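Local coordinates for protein alanine racemase (PDB 3E5P) that belongs to the alanine racemase family and holds pyridoxal-5'-phosphate in a two-subunit assembly, each chain pairing an eight-stranded parallel barrel with a beta-rich domain, at residues Pro8-Ile13 / Arg365-Tyr370; Leu35-Lys40 / Val225-Leu230; Ala246-Ser251 / Val330-Gly335; Ile284-Gly289 / Val312-Cys317. The protein carries 1 engineered substitution. All coordinates share one frame; numbering follows the deposited sequence.

Contact 1 ties the two ends of the chain together and encloses the other three. Within it contact 2 closes first, and contact 3 then encircles contact 4. Contacts 1 and 3, with centres about 9 Å apart, share one mixed sheet, strand 247-252 running next to strand 10-13. The centre of contact 4 is about 15 Å from the centre of each, and it touches both. Contact 2 belongs to the parallel barrel, its centre about 20 Å from that of contact 1. It touches contact 3 at a probable hydrogen bond from Ala-246 N to Tyr-228 O, where barrel and beta domain meet. Both termini thus join the beta domain, the barrel forming in between.

Contact 1: Pro8-Ile13 / Arg365-Tyr370; sequences PTRLHI and RIPREY
Leu-11 and Ile-13 pair with Arg-368 and Tyr-370 on the tightly packed face of a parallel strand pair whose short axes approach to 4.6 Å at 28°. Three backbone hydrogen bonds fix the register: Leu-11 N reaches Pro-367 O, Glu-369 N returns to Leu-11 O at 2.8 Å, and Ile-13 N reaches Glu-369 O at 2.7 Å. On this face Leu-11 CG rests on Ile-366 CG2 at 3.6 Å, the two side chains crossing at about a right angle. Leu-11 CD1 lies over one face of the Arg-368 guanidinium, 3.1 Å from NE. A bend at CB-CG (chi2 90°) folds the arginine alongside the leucine, and its NH2 is held by Gly-45 O and Phe-362 O. Ile-13 CB and CG2 line up beside CD1 and CE1 of Tyr-370, the nearest pair being CB and CD1 at 3.3 Å. The phenol oxygen goes on to His-46 O.

Leu-11 and Ile-13 are buried, whereas Arg-10, His-12 and Glu-369 on the looser side are partly exposed. Here Arg-10 NH1 and Glu-369 OE2 form a long salt bridge of 3.6 Å, the oxygen at the edge of a guanidinium turned 82° from the carboxylate plane. Arg-10 CD and the carboxylate carbon of Glu-369 are too close in the model, so detail here is doubtful. Pro-367 CB lies over one face of the Arg-10 guanidinium, 3.7 Å from Arg-10 NE, while Arg-10 NH2 bonds Trp-5 O. The arrangement is a mixed beta sheet with N-terminal strand 10-13 between an antiparallel neighbour and parallel C-terminal strand 368-370.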
# COMPACT_ATOMS: atom_id res chain seq x y z
N PRO C 8 -17.87 4.60 -3.64
CA PRO C 8 -18.51 3.56 -2.83
C PRO C 8 -17.62 2.57 -2.05
O PRO C 8 -18.09 1.92 -1.12
CB PRO C 8 -19.42 2.86 -3.83
CG PRO C 8 -18.69 3.01 -5.12
CD PRO C 8 -18.23 4.44 -5.06
N THR C 9 -16.34 2.47 -2.42
CA THR C 9 -15.43 1.56 -1.73
C THR C 9 -15.14 2.04 -0.31
O THR C 9 -14.83 3.22 -0.10
CB THR C 9 -14.13 1.47 -2.48
OG1 THR C 9 -14.41 1.17 -3.85
CG2 THR C 9 -13.26 0.39 -1.89
N ARG C 10 -15.20 1.14 0.67
CA ARG C 10 -14.98 1.57 2.05
C ARG C 10 -14.49 0.47 3.01
O ARG C 10 -14.82 -0.70 2.84
CB ARG C 10 -16.28 2.17 2.59
CG ARG C 10 -16.11 3.11 3.76
CD ARG C 10 -16.75 4.47 3.48
NE ARG C 10 -16.37 5.00 2.18
CZ ARG C 10 -16.85 6.13 1.67
NH1 ARG C 10 -17.72 6.85 2.34
NH2 ARG C 10 -16.46 6.52 0.47
N LEU C 11 -13.69 0.88 3.99
CA LEU C 11 -13.15 -0.02 5.01
C LEU C 11 -13.88 0.24 6.34
O LEU C 11 -13.77 1.32 6.90
CB LEU C 11 -11.65 0.24 5.22
CG LEU C 11 -10.59 -0.45 4.35
CD1 LEU C 11 -9.29 0.31 4.42
CD2 LEU C 11 -10.38 -1.88 4.81
N HIS C 12 -14.62 -0.74 6.84
CA HIS C 12 -15.32 -0.55 8.11
C HIS C 12 -14.57 -1.21 9.26
O HIS C 12 -14.32 -2.42 9.24
CB HIS C 12 -16.73 -1.14 8.04
CG HIS C 12 -17.53 -0.66 6.88
ND1 HIS C 12 -17.46 -1.25 5.63
CD2 HIS C 12 -18.41 0.36 6.76
CE1 HIS C 12 -18.27 -0.62 4.80
NE2 HIS C 12 -18.86 0.36 5.46
N ILE C 13 -14.21 -0.40 10.26
CA ILE C 13 -13.49 -0.92 11.41
C ILE C 13 -14.38 -0.99 12.65
O ILE C 13 -14.75 0.04 13.21
CB ILE C 13 -12.25 -0.05 11.75
CG1 ILE C 13 -11.16 -0.23 10.70
CG2 ILE C 13 -11.67 -0.47 13.09
CD1 ILE C 13 -11.57 0.14 9.32
N ARG C 365 -6.23 5.54 0.27
CA ARG C 365 -7.23 6.02 -0.68
C ARG C 365 -8.59 5.41 -0.33
O ARG C 365 -9.62 5.88 -0.80
CB ARG C 365 -6.84 5.63 -2.11
CG ARG C 365 -7.56 6.42 -3.18
CD ARG C 365 -7.01 6.16 -4.59
NE ARG C 365 -7.33 4.82 -5.10
CZ ARG C 365 -7.23 4.47 -6.38
NH1 ARG C 365 -6.82 5.35 -7.28
NH2 ARG C 365 -7.55 3.24 -6.75
N ILE C 366 -8.59 4.36 0.49
CA ILE C 366 -9.85 3.75 0.89
C ILE C 366 -10.24 4.31 2.25
O ILE C 366 -9.54 4.07 3.23
CB ILE C 366 -9.77 2.23 1.07
CG1 ILE C 366 -9.35 1.55 -0.23
CG2 ILE C 366 -11.12 1.71 1.50
CD1 ILE C 366 -9.39 0.03 -0.14
N PRO C 367 -11.35 5.06 2.32
CA PRO C 367 -11.83 5.65 3.57
C PRO C 367 -12.15 4.59 4.63
O PRO C 367 -12.81 3.58 4.34
CB PRO C 367 -13.09 6.40 3.14
CG PRO C 367 -12.84 6.74 1.74
CD PRO C 367 -12.18 5.49 1.19
N ARG C 368 -11.70 4.83 5.86
CA ARG C 368 -11.99 3.92 6.96
C ARG C 368 -13.07 4.55 7.84
O ARG C 368 -12.97 5.72 8.21
CB ARG C 368 -10.75 3.68 7.81
CG ARG C 368 -9.86 2.58 7.34
CD ARG C 368 -8.81 3.06 6.38
NE ARG C 368 -7.69 2.12 6.40
CZ ARG C 368 -6.67 2.16 5.55
NH1 ARG C 368 -6.63 3.09 4.62
NH2 ARG C 368 -5.71 1.25 5.63
N GLU C 369 -14.08 3.77 8.19
CA GLU C 369 -15.15 4.25 9.06
C GLU C 369 -15.22 3.39 10.31
O GLU C 369 -15.18 2.16 10.23
CB GLU C 369 -16.49 4.20 8.33
CG GLU C 369 -16.46 4.82 6.96
CD GLU C 369 -17.79 4.73 6.27
OE1 GLU C 369 -18.39 3.63 6.29
OE2 GLU C 369 -18.24 5.74 5.70
N TYR C 370 -15.34 4.04 11.46
CA TYR C 370 -15.40 3.35 12.73
C TYR C 370 -16.78 3.50 13.35
O TYR C 370 -17.40 4.55 13.25
CB TYR C 370 -14.34 3.93 13.66
CG TYR C 370 -12.98 4.02 13.01
CD1 TYR C 370 -12.08 2.97 13.08
CD2 TYR C 370 -12.62 5.16 12.28
CE1 TYR C 370 -10.84 3.03 12.45
CE2 TYR C 370 -11.39 5.23 11.63
CZ TYR C 370 -10.50 4.17 11.72
OH TYR C 370 -9.28 4.25 11.09

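Contact 2: Leu35-Lys40 / Val225-Leu230; sequences LFAVVK and VAMYGL. With PLP (pyridoxal-5'-phosphate), chain J.
Tyr-228 reaches across to Val-38 with its hydroxyl, and OH donates to Val-38 O at 3.2 Å. The bond lies in the carbonyl plane on a lone pair, with a C=O...donor angle of 132°, and the oxygen approaches the tyrosine ring at its edge. The same hydroxyl lies 3.5 Å from Val-39 CA. Next to it, Met-227 supplies the apolar part of the first shell: SD meets Ala-37 CB at 3.6 Å, and CE touches both that CB and Val-39 CG1, the latter at 3.7 Å. The methionine chain is extended at chi2 and turns at its last torsion (chi3 -135°), which brings the methyl against both the alanine and the valine.

One shell out, the chain of 225-230 is coiled so that Met-227 faces the strand and the Tyr-228 hydroxyl can reach it: Tyr-228 N bonds Val-225 O at 2.8 Å and Gly-229 N bonds Ala-226 O at 3.0 Å. Val-225 N, at the start of this 3-10 turn, points an almost straight bond (N-H...O 170°) at phosphate oxygen O3P of pyridoxal-5'-phosphate. Val-38 CG2 packs against C4A of pyridoxal-5'-phosphate at 3.6 Å. Lys-40 is modelled as joined to C4A and O4A of pyridoxal-5'-phosphate, but the atoms there are implausibly close and the exact linkage geometry is doubtful.

Farther out, His-46 stacks on the Tyr-228 ring. Strand 34-38 lies in the parallel barrel between strands 62-65 and 220-223; helix 48-58 packs on Ala-37, Val-39 and Tyr-228, and helix 15-28 on Leu-35, Met-227 and Tyr-228.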
# COMPACT_ATOMS: atom_id res chain seq x y z
N LEU C 35 -0.84 -5.08 29.80
CA LEU C 35 -1.17 -5.33 28.40
C LEU C 35 -0.84 -4.09 27.60
O LEU C 35 -1.47 -3.04 27.78
CB LEU C 35 -2.66 -5.66 28.26
CG LEU C 35 -3.26 -6.19 26.95
CD1 LEU C 35 -2.73 -5.42 25.76
CD2 LEU C 35 -2.93 -7.66 26.81
N PHE C 36 0.15 -4.19 26.73
CA PHE C 36 0.50 -3.05 25.89
C PHE C 36 -0.05 -3.34 24.50
O PHE C 36 0.18 -4.41 23.94
CB PHE C 36 2.02 -2.88 25.84
CG PHE C 36 2.56 -1.96 26.90
CD1 PHE C 36 2.19 -2.11 28.23
CD2 PHE C 36 3.44 -0.94 26.56
CE1 PHE C 36 2.69 -1.25 29.21
CE2 PHE C 36 3.95 -0.08 27.55
CZ PHE C 36 3.57 -0.24 28.88
N ALA C 37 -0.82 -2.40 23.95
CA ALA C 37 -1.39 -2.58 22.63
C ALA C 37 -0.42 -2.05 21.59
O ALA C 37 -0.08 -0.86 21.59
CB ALA C 37 -2.72 -1.84 22.53
N VAL C 38 0.06 -2.92 20.70
CA VAL C 38 0.98 -2.48 19.66
C VAL C 38 0.13 -2.06 18.46
O VAL C 38 -0.62 -2.87 17.91
CB VAL C 38 1.98 -3.59 19.27
CG1 VAL C 38 1.28 -4.90 19.14
CG2 VAL C 38 2.66 -3.26 17.97
N VAL C 39 0.10 -0.64 18.04
CA VAL C 39 -0.70 -0.12 16.94
C VAL C 39 0.15 0.45 15.82
O VAL C 39 -0.21 1.46 15.21
CB VAL C 39 -1.68 0.97 17.43
CG1 VAL C 39 -2.66 0.36 18.43
CG2 VAL C 39 -0.92 2.13 18.07
N LYS C 40 1.28 -0.19 15.55
CA LYS C 40 2.19 0.27 14.50
C LYS C 40 1.55 0.17 13.13
O LYS C 40 0.54 -0.52 12.95
CB LYS C 40 3.49 -0.53 14.54
CG LYS C 40 3.30 -2.04 14.45
CD LYS C 40 4.63 -2.76 14.30
CE LYS C 40 4.44 -4.27 14.28
NZ LYS C 40 3.94 -4.78 15.59
N VAL C 225 -1.58 -8.33 16.37
CA VAL C 225 -2.63 -8.87 15.50
C VAL C 225 -3.86 -9.44 16.18
O VAL C 225 -4.98 -9.21 15.73
CB VAL C 225 -2.09 -9.97 14.57
CG1 VAL C 225 -1.39 -9.34 13.39
CG2 VAL C 225 -1.16 -10.89 15.35
N ALA C 226 -3.65 -10.20 17.24
CA ALA C 226 -4.76 -10.81 17.95
C ALA C 226 -5.82 -9.79 18.33
O ALA C 226 -7.01 -10.12 18.33
CB ALA C 226 -4.27 -11.52 19.19
N MET C 227 -5.43 -8.56 18.62
CA MET C 227 -6.44 -7.60 19.02
C MET C 227 -7.31 -7.09 17.88
O MET C 227 -8.34 -6.45 18.13
CB MET C 227 -5.84 -6.44 19.84
CG MET C 227 -4.78 -5.60 19.20
SD MET C 227 -4.18 -4.34 20.41
CE MET C 227 -4.16 -2.86 19.35
N TYR C 228 -6.93 -7.39 16.65
CA TYR C 228 -7.73 -6.98 15.50
C TYR C 228 -8.55 -8.19 15.03
O TYR C 228 -9.14 -8.20 13.95
CB TYR C 228 -6.82 -6.49 14.38
CG TYR C 228 -5.85 -5.42 14.81
CD1 TYR C 228 -6.27 -4.10 14.98
CD2 TYR C 228 -4.52 -5.73 15.06
CE1 TYR C 228 -5.38 -3.11 15.38
CE2 TYR C 228 -3.61 -4.75 15.46
CZ TYR C 228 -4.05 -3.44 15.62
OH TYR C 228 -3.13 -2.48 15.99
N GLY C 229 -8.56 -9.22 15.87
CA GLY C 229 -9.32 -10.43 15.57
C GLY C 229 -8.68 -11.45 14.65
O GLY C 229 -9.33 -12.41 14.25
N LEU C 230 -7.40 -11.26 14.34
CA LEU C 230 -6.71 -12.16 13.44
C LEU C 230 -5.84 -13.20 14.12
O LEU C 230 -5.02 -12.88 14.99
CB LEU C 230 -5.84 -11.37 12.47
CG LEU C 230 -6.55 -10.31 11.64
CD1 LEU C 230 -5.53 -9.58 10.78
CD2 LEU C 230 -7.64 -10.96 10.80
N1 PLP J . 6.70 -7.17 19.31
C2 PLP J . 7.41 -6.68 18.29
C2A PLP J . 8.85 -6.47 18.57
C3 PLP J . 6.83 -6.39 17.07
O3 PLP J . 7.64 -6.33 16.01
C4 PLP J . 5.46 -6.57 16.82
C4A PLP J . 4.71 -5.48 16.04
O4A PLP J . 4.93 -4.90 14.98
C5 PLP J . 4.77 -7.14 17.90
C6 PLP J . 5.39 -7.39 19.11
C5A PLP J . 3.42 -7.76 17.79
O4P PLP J . 3.46 -9.11 17.48
P PLP J . 2.16 -9.68 16.86
O1P PLP J . 1.27 -9.90 17.93
O2P PLP J . 2.27 -11.00 16.33
O3P PLP J . 1.65 -8.73 15.89

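Contact 3: Ala246-Ser251 / Val330-Gly335; sequences ALRLTS and VVTLVG
Leu-249 meets two successive residues of 330-335, Leu-333 and Val-334. Its CB lies against Val-334 CB at 3.7 Å. With CG anti to the backbone N (chi1 179°), the chain then leans over Leu-333, and CG comes 3.6 Å from Leu-333 CD1. At the tip, CD2 sits 3.9 Å from Leu-333 CB and also approaches Val-334 CG2. Beyond the segments the same side chain packs against Leu-11, Phe-362 and Ile-284.

The backbone explains the double partner. Leu-249 O accepts from both Leu-333 N, at 2.9 Å, and Val-334 N, at 3.2 Å; the second bond lies on a lone pair in the carbonyl plane. Leu-249 N in turn bonds Val-334 O. Past this point the register has slipped by one: Thr-250 stands opposite Thr-332 in a non-hydrogen-bonded pair, and Ser-251 and Val-331 are joined by two backbone hydrogen bonds, Ser-251 O accepting from Val-331 N at 2.7 Å. On the other face Thr-250 CG2 touches Val-330 CG2 at 3.5 Å. Two residues facing one across antiparallel strands define a classic beta bulge, here where the chain turns a corner out of the mixed sheet.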
# COMPACT_ATOMS: atom_id res chain seq x y z
N ALA C 246 -12.12 -7.43 13.19
CA ALA C 246 -12.42 -6.01 13.29
C ALA C 246 -12.42 -5.24 11.97
O ALA C 246 -12.72 -4.04 11.94
CB ALA C 246 -11.44 -5.35 14.26
N LEU C 247 -12.09 -5.92 10.88
CA LEU C 247 -11.99 -5.27 9.57
C LEU C 247 -12.97 -5.84 8.58
O LEU C 247 -13.10 -7.06 8.48
CB LEU C 247 -10.56 -5.46 9.04
CG LEU C 247 -10.01 -4.91 7.71
CD1 LEU C 247 -10.96 -5.19 6.54
CD2 LEU C 247 -9.76 -3.44 7.86
N ARG C 248 -13.65 -4.97 7.84
CA ARG C 248 -14.58 -5.38 6.79
C ARG C 248 -14.28 -4.50 5.60
O ARG C 248 -13.95 -3.33 5.77
CB ARG C 248 -16.04 -5.20 7.22
CG ARG C 248 -16.46 -6.12 8.35
CD ARG C 248 -17.94 -6.00 8.71
NE ARG C 248 -18.81 -6.60 7.71
CZ ARG C 248 -19.54 -5.91 6.84
NH1 ARG C 248 -19.50 -4.58 6.86
NH2 ARG C 248 -20.30 -6.54 5.95
N LEU C 249 -14.37 -5.05 4.40
CA LEU C 249 -14.07 -4.29 3.20
C LEU C 249 -15.26 -4.34 2.26
O LEU C 249 -15.63 -5.40 1.75
CB LEU C 249 -12.81 -4.85 2.53
CG LEU C 249 -12.30 -4.24 1.22
CD1 LEU C 249 -12.17 -2.73 1.33
CD2 LEU C 249 -10.96 -4.87 0.91
N THR C 250 -15.85 -3.18 2.02
CA THR C 250 -17.04 -3.06 1.19
C THR C 250 -16.89 -2.19 -0.04
O THR C 250 -16.07 -1.27 -0.07
CB THR C 250 -18.19 -2.50 2.06
OG1 THR C 250 -18.60 -3.50 2.99
CG2 THR C 250 -19.35 -2.07 1.21
N SER C 251 -17.68 -2.50 -1.06
CA SER C 251 -17.69 -1.72 -2.30
C SER C 251 -19.05 -1.90 -2.96
O SER C 251 -20.00 -2.33 -2.30
CB SER C 251 -16.59 -2.16 -3.26
OG SER C 251 -16.40 -1.18 -4.28
N VAL C 330 -24.45 -3.78 -2.80
CA VAL C 330 -23.15 -3.78 -2.13
C VAL C 330 -22.33 -5.05 -2.36
O VAL C 330 -22.84 -6.17 -2.30
CB VAL C 330 -23.32 -3.57 -0.61
CG1 VAL C 330 -24.48 -4.38 -0.09
CG2 VAL C 330 -22.05 -3.98 0.13
N VAL C 331 -21.05 -4.85 -2.63
CA VAL C 331 -20.13 -5.94 -2.87
C VAL C 331 -19.24 -6.13 -1.65
O VAL C 331 -18.49 -5.22 -1.29
CB VAL C 331 -19.23 -5.66 -4.10
CG1 VAL C 331 -18.41 -6.90 -4.43
CG2 VAL C 331 -20.10 -5.23 -5.29
N THR C 332 -19.32 -7.29 -1.02
CA THR C 332 -18.51 -7.57 0.16
C THR C 332 -17.20 -8.26 -0.22
O THR C 332 -17.19 -9.44 -0.57
CB THR C 332 -19.26 -8.47 1.19
OG1 THR C 332 -20.39 -7.77 1.69
CG2 THR C 332 -18.35 -8.84 2.36
N LEU C 333 -16.11 -7.52 -0.13
CA LEU C 333 -14.81 -8.06 -0.46
C LEU C 333 -14.28 -8.90 0.71
O LEU C 333 -13.80 -10.01 0.53
CB LEU C 333 -13.85 -6.92 -0.79
CG LEU C 333 -14.33 -6.09 -1.99
CD1 LEU C 333 -13.50 -4.82 -2.09
CD2 LEU C 333 -14.20 -6.90 -3.26
N VAL C 334 -14.40 -8.34 1.91
CA VAL C 334 -13.97 -8.99 3.14
C VAL C 334 -15.12 -8.80 4.13
O VAL C 334 -15.60 -7.68 4.29
CB VAL C 334 -12.69 -8.33 3.72
CG1 VAL C 334 -12.34 -8.95 5.07
CG2 VAL C 334 -11.54 -8.48 2.73
N GLY C 335 -15.55 -9.87 4.77
CA GLY C 335 -16.65 -9.78 5.71
C GLY C 335 -17.70 -10.85 5.46
O GLY C 335 -17.49 -11.73 4.63

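Contact 4: Ile284-Gly289 / Val312-Cys317; sequences IGYADG and VCMDQC. With PPI (propanoic acid), chain K.
Tyr-286 and Met-314 carry the contact and meet through a CH-pi interaction: Met-314 CA stands over the ring centre, 3.5 Å from the Tyr-286 centroid and 14° off the ring normal. Tyr-286 holds CG between its backbone N and carbonyl carbon (chi1 54°), which turns one ring face toward Met-314 CA.

Among the hydrogen bonds, Tyr-286 N donates to Cys-313 O at 3.0 Å and Ala-287 N to Met-314 O at 3.1 Å, both in the acceptor's carbonyl plane. Gly-285 N uses the anti lone pair of Asp-288 OD2, tying that side chain back to the residue just before the 3-10 segment 286-288. The close approach is made by backbone: without a side chain, Gly-285 brings its CA to 3.9 Å from Asp-315 CA, with a CA-H...O contact to Met-314 O.

Apolar contacts fill the flanks. Met-314 CG meets Ala-287 CB at 3.5 Å, Met-314 CB rests on Tyr-286 CZ, and Ile-284 CG2 lies 4.0 Å from Cys-317 SG.

Outside the loops, Arg-365 bridges Asp-288 and Asp-315, which probably offsets the like charges of the two carboxylates. Asp-288 also pairs with Arg-7.

Met-314 N bonds oxygen O2 of propanoic acid at 3.0 Å, while the tyrosine hydroxyl is placed too near this ligand for that contact to be trusted. Asp-315 touches pyridoxal-5'-phosphate and is placed for a weak hydrogen bond to Lys-40 NZ of the second subunit, an atom whose position is doubtful. This is consistent with the pyridoxal-5'-phosphate site of the alanine racemase family, formed at the dimer interface by one subunit's barrel and the other's C-terminal domain.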
# COMPACT_ATOMS: atom_id res chain seq x y z
N ILE C 284 -12.55 -0.82 -7.11
CA ILE C 284 -11.41 -1.07 -6.22
C ILE C 284 -10.38 -1.79 -7.09
O ILE C 284 -10.73 -2.71 -7.84
CB ILE C 284 -11.77 -1.98 -5.03
CG1 ILE C 284 -10.57 -2.08 -4.08
CG2 ILE C 284 -12.14 -3.38 -5.52
CD1 ILE C 284 -10.88 -2.69 -2.73
N GLY C 285 -9.13 -1.35 -7.00
CA GLY C 285 -8.08 -1.96 -7.79
C GLY C 285 -6.84 -2.23 -6.96
O GLY C 285 -6.87 -2.11 -5.74
N TYR C 286 -5.74 -2.59 -7.61
CA TYR C 286 -4.54 -2.86 -6.83
C TYR C 286 -3.97 -1.62 -6.16
O TYR C 286 -3.46 -1.72 -5.05
CB TYR C 286 -3.48 -3.60 -7.67
CG TYR C 286 -3.09 -2.98 -8.98
CD1 TYR C 286 -2.20 -1.91 -9.02
CD2 TYR C 286 -3.57 -3.49 -10.20
CE1 TYR C 286 -1.80 -1.34 -10.23
CE2 TYR C 286 -3.19 -2.93 -11.42
CZ TYR C 286 -2.30 -1.85 -11.43
OH TYR C 286 -1.94 -1.25 -12.61
N ALA C 287 -4.09 -0.46 -6.79
CA ALA C 287 -3.58 0.78 -6.19
C ALA C 287 -4.25 1.05 -4.84
O ALA C 287 -3.83 1.92 -4.10
CB ALA C 287 -3.83 1.97 -7.13
N ASP C 288 -5.30 0.28 -4.55
CA ASP C 288 -6.03 0.40 -3.29
C ASP C 288 -5.59 -0.72 -2.38
O ASP C 288 -5.98 -0.77 -1.21
CB ASP C 288 -7.55 0.26 -3.52
CG ASP C 288 -8.15 1.43 -4.26
OD1 ASP C 288 -8.24 2.53 -3.67
OD2 ASP C 288 -8.53 1.26 -5.43
N GLY C 289 -4.80 -1.64 -2.91
CA GLY C 289 -4.35 -2.76 -2.11
C GLY C 289 -4.96 -4.09 -2.54
O GLY C 289 -4.54 -5.14 -2.08
N VAL C 312 -7.03 -7.65 -12.68
CA VAL C 312 -7.43 -6.62 -11.73
C VAL C 312 -6.76 -5.35 -12.19
O VAL C 312 -5.56 -5.32 -12.37
CB VAL C 312 -6.93 -6.93 -10.31
CG1 VAL C 312 -7.19 -5.74 -9.41
CG2 VAL C 312 -7.60 -8.18 -9.76
N CYS C 313 -7.53 -4.29 -12.39
CA CYS C 313 -6.94 -3.03 -12.84
C CYS C 313 -6.40 -2.21 -11.66
O CYS C 313 -6.47 -2.61 -10.50
CB CYS C 313 -7.97 -2.19 -13.60
SG CYS C 313 -8.62 -3.01 -15.05
N MET C 314 -5.86 -1.05 -11.97
CA MET C 314 -5.32 -0.20 -10.93
C MET C 314 -6.43 0.30 -10.03
O MET C 314 -6.28 0.29 -8.81
CB MET C 314 -4.58 0.98 -11.56
CG MET C 314 -3.79 1.84 -10.60
SD MET C 314 -2.95 3.12 -11.54
CE MET C 314 -1.41 2.31 -11.97
N ASP C 315 -7.55 0.70 -10.62
CA ASP C 315 -8.67 1.25 -9.85
C ASP C 315 -9.98 0.48 -9.86
O ASP C 315 -10.99 0.98 -9.34
CB ASP C 315 -8.94 2.67 -10.31
CG ASP C 315 -7.67 3.44 -10.56
OD1 ASP C 315 -6.92 3.67 -9.59
OD2 ASP C 315 -7.42 3.81 -11.73
N GLN C 316 -9.99 -0.72 -10.44
CA GLN C 316 -11.20 -1.54 -10.50
C GLN C 316 -10.97 -2.95 -11.04
O GLN C 316 -9.94 -3.23 -11.64
CB GLN C 316 -12.26 -0.83 -11.34
CG GLN C 316 -11.79 -0.49 -12.72
CD GLN C 316 -12.30 0.86 -13.19
OE1 GLN C 316 -12.00 1.30 -14.30
NE2 GLN C 316 -13.08 1.53 -12.34
N CYS C 317 -11.94 -3.83 -10.81
CA CYS C 317 -11.87 -5.20 -11.30
C CYS C 317 -13.26 -5.66 -11.74
O CYS C 317 -14.26 -5.03 -11.41
CB CYS C 317 -11.31 -6.15 -10.23
SG CYS C 317 -11.95 -5.94 -8.55
C1 PPI K . -3.98 -0.90 -14.98
C2 PPI K . -3.05 -2.10 -15.05
C3 PPI K . -2.23 -2.18 -16.33
O1 PPI K . -3.50 0.26 -14.98
O2 PPI K . -5.21 -1.11 -14.90